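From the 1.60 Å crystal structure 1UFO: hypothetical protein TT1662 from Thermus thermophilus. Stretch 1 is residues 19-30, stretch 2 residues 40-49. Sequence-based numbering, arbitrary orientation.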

# COMPACT_ATOMS: atom_id res chain seq x y z
N ILE A 19 5.67 21.74 -12.43
CA ILE A 19 4.35 21.98 -13.01
C ILE A 19 4.04 21.24 -14.30
O ILE A 19 4.67 21.51 -15.34
CB ILE A 19 4.18 23.51 -13.24
CG1 ILE A 19 4.46 24.26 -11.92
CG2 ILE A 19 2.78 23.78 -13.84
CD1 ILE A 19 4.25 25.90 -11.98
N PRO A 20 3.05 20.35 -14.28
CA PRO A 20 2.72 19.61 -15.52
C PRO A 20 1.88 20.54 -16.38
O PRO A 20 1.23 21.46 -15.88
CB PRO A 20 1.96 18.39 -15.04
CG PRO A 20 1.26 18.89 -13.77
CD PRO A 20 2.23 19.91 -13.13
N GLU A 21 1.77 20.22 -17.67
CA GLU A 21 1.00 21.12 -18.50
C GLU A 21 -0.47 21.03 -18.26
O GLU A 21 -1.21 21.97 -18.56
CB GLU A 21 1.25 20.85 -20.00
CG GLU A 21 0.72 19.54 -20.48
CD GLU A 21 1.18 19.21 -21.94
OE1 GLU A 21 2.01 18.27 -22.11
OE2 GLU A 21 0.74 19.94 -22.88
N ALA A 22 -0.92 19.93 -17.64
CA ALA A 22 -2.34 19.73 -17.35
C ALA A 22 -2.50 19.33 -15.87
O ALA A 22 -2.69 18.16 -15.57
CB ALA A 22 -2.99 18.62 -18.21
N PRO A 23 -2.43 20.31 -14.97
CA PRO A 23 -2.58 19.96 -13.52
C PRO A 23 -3.96 19.59 -13.11
O PRO A 23 -4.95 20.28 -13.41
CB PRO A 23 -2.13 21.21 -12.77
CG PRO A 23 -1.36 22.07 -13.81
CD PRO A 23 -2.08 21.73 -15.16
N LYS A 24 -4.09 18.46 -12.42
CA LYS A 24 -5.41 18.02 -11.95
C LYS A 24 -5.52 18.12 -10.40
O LYS A 24 -6.61 18.05 -9.88
CB LYS A 24 -5.72 16.56 -12.37
CG LYS A 24 -4.79 15.53 -11.72
CD LYS A 24 -5.04 14.12 -12.27
CE LYS A 24 -4.10 13.08 -11.56
NZ LYS A 24 -4.48 11.71 -12.12
N ALA A 25 -4.39 18.30 -9.74
CA ALA A 25 -4.38 18.42 -8.25
C ALA A 25 -3.08 19.04 -7.79
O ALA A 25 -2.10 19.08 -8.56
CB ALA A 25 -4.45 16.99 -7.63
N LEU A 26 -3.03 19.51 -6.52
CA LEU A 26 -1.78 20.07 -5.97
C LEU A 26 -1.24 19.08 -4.95
O LEU A 26 -2.01 18.47 -4.25
CB LEU A 26 -2.09 21.39 -5.17
CG LEU A 26 -2.49 22.59 -6.03
CD1 LEU A 26 -3.39 23.56 -5.18
CD2 LEU A 26 -1.18 23.23 -6.52
N LEU A 27 0.08 18.97 -4.86
CA LEU A 27 0.67 18.16 -3.78
C LEU A 27 1.73 19.06 -3.17
O LEU A 27 2.73 19.40 -3.81
CB LEU A 27 1.32 16.87 -4.30
CG LEU A 27 1.98 15.99 -3.25
CD1 LEU A 27 0.93 15.60 -2.16
CD2 LEU A 27 2.62 14.76 -3.82
N LEU A 28 1.52 19.47 -1.91
CA LEU A 28 2.54 20.22 -1.17
C LEU A 28 3.37 19.19 -0.44
O LEU A 28 2.81 18.42 0.36
CB LEU A 28 1.89 21.24 -0.14
CG LEU A 28 2.91 21.93 0.78
CD1 LEU A 28 3.97 22.73 -0.00
CD2 LEU A 28 2.11 22.93 1.75
N ALA A 29 4.66 19.19 -0.70
CA ALA A 29 5.60 18.17 -0.10
C ALA A 29 6.52 18.84 0.88
O ALA A 29 7.10 19.87 0.58
CB ALA A 29 6.40 17.47 -1.22
N LEU A 30 6.68 18.21 2.05
CA LEU A 30 7.43 18.71 3.20
C LEU A 30 8.55 17.74 3.49
O LEU A 30 8.33 16.58 3.82
CB LEU A 30 6.55 18.82 4.45
CG LEU A 30 5.27 19.62 4.15
CD1 LEU A 30 4.40 19.64 5.47
CD2 LEU A 30 5.55 21.11 3.72
N ILE A 40 13.06 16.41 -1.60
CA ILE A 40 11.76 15.71 -1.46
C ILE A 40 11.02 15.63 -2.83
O ILE A 40 10.45 14.57 -3.15
CB ILE A 40 10.90 16.38 -0.33
CG1 ILE A 40 9.61 15.58 -0.12
CG2 ILE A 40 10.48 17.79 -0.72
CD1 ILE A 40 9.91 14.25 0.47
N LEU A 41 11.10 16.65 -3.70
CA LEU A 41 10.40 16.52 -4.99
C LEU A 41 11.08 15.43 -5.87
O LEU A 41 10.39 14.72 -6.60
CB LEU A 41 10.37 17.85 -5.73
CG LEU A 41 9.48 18.87 -4.96
CD1 LEU A 41 9.26 20.03 -5.95
CD2 LEU A 41 8.13 18.30 -4.50
N ALA A 42 12.41 15.28 -5.76
CA ALA A 42 13.10 14.28 -6.55
C ALA A 42 12.72 12.84 -6.14
O ALA A 42 12.89 11.95 -6.94
CB ALA A 42 14.63 14.45 -6.39
N LEU A 43 12.22 12.71 -4.91
CA LEU A 43 11.82 11.36 -4.42
C LEU A 43 10.36 11.06 -4.81
O LEU A 43 9.83 9.98 -4.37
CB LEU A 43 11.99 11.35 -2.87
CG LEU A 43 13.48 11.42 -2.39
CD1 LEU A 43 13.50 11.80 -0.92
CD2 LEU A 43 14.21 10.14 -2.72
N LEU A 44 9.69 11.91 -5.57
CA LEU A 44 8.31 11.66 -6.00
C LEU A 44 8.28 11.51 -7.55
O LEU A 44 7.56 12.22 -8.23
CB LEU A 44 7.36 12.77 -5.55
CG LEU A 44 7.38 12.97 -4.02
CD1 LEU A 44 6.59 14.18 -3.60
CD2 LEU A 44 6.81 11.76 -3.27
N PRO A 45 9.04 10.58 -8.07
CA PRO A 45 9.04 10.40 -9.53
C PRO A 45 7.65 10.00 -10.05
O PRO A 45 6.90 9.26 -9.41
CB PRO A 45 10.10 9.29 -9.72
CG PRO A 45 9.88 8.40 -8.53
CD PRO A 45 9.79 9.48 -7.40
N GLY A 46 7.32 10.51 -11.25
CA GLY A 46 6.06 10.21 -11.89
C GLY A 46 4.81 10.98 -11.45
O GLY A 46 3.77 10.88 -12.09
N TYR A 47 4.92 11.73 -10.37
CA TYR A 47 3.76 12.40 -9.83
C TYR A 47 3.35 13.58 -10.75
O TYR A 47 2.19 13.66 -11.09
CB TYR A 47 4.05 12.92 -8.42
CG TYR A 47 3.95 11.91 -7.30
CD1 TYR A 47 3.16 12.20 -6.22
CD2 TYR A 47 4.68 10.73 -7.31
CE1 TYR A 47 3.06 11.30 -5.09
CE2 TYR A 47 4.63 9.83 -6.21
CZ TYR A 47 3.80 10.16 -5.12
OH TYR A 47 3.74 9.31 -4.05
N ALA A 48 4.34 14.37 -11.15
CA ALA A 48 4.01 15.50 -12.04
C ALA A 48 3.53 14.98 -13.37
O ALA A 48 2.53 15.50 -13.95
CB ALA A 48 5.20 16.42 -12.14
N GLU A 49 4.17 13.90 -13.85
CA GLU A 49 3.75 13.33 -15.14
C GLU A 49 2.32 12.80 -15.16
O GLU A 49 1.68 12.66 -16.22
CB GLU A 49 4.75 12.21 -15.52
CG GLU A 49 6.13 12.70 -15.71
CD GLU A 49 6.95 12.94 -14.45
OE1 GLU A 49 6.46 12.75 -13.32
OE2 GLU A 49 8.11 13.34 -14.59

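Stretch 1 carries the end of one strand (Ile19 and Pro20), a loop, and a second strand from Ala25 to Leu30; stretch 2 begins with the last three residues of a helix, Ile40 to Ala42, and continues into a type II beta turn from Leu44 to Tyr47. Backbone hydrogen bonds from Leu43 N to Ile40 O and from Leu44 N to Leu41 O, both 3.1 Å, tie the helix end to the residues that follow, and the turn is closed by a weak bond from Tyr47 N to Leu44 O at 3.4 Å. Gly46 supplies the positive phi (81°) that glycine readily adopts. The backbones come closest at Pro20 and Ala48, with CA atoms 5.5 Å apart. No hydrogen bond links the stretches; the contact is essentially apolar. Leu27 and Ala29, alternate residues of the strand, both point toward stretch 2. Three side chains surround the Ala29 methyl: Ala29 CB lies 3.8 Å from Leu41 CD2, 3.9 Å from Ile40 CG1 and 4.1 Å from Leu44 CD1. Leu27 CD2 reaches the same Leu44 CD1 at 4.0 Å and lies 3.6 Å from Tyr47 CD1, approaching the ring obliquely, while the Tyr47 hydroxyl is hydrogen-bonded elsewhere in the structure. At the other strand, Pro20 CB sits 3.1 Å from Ala48 O, a tight carbon-to-carbonyl contact.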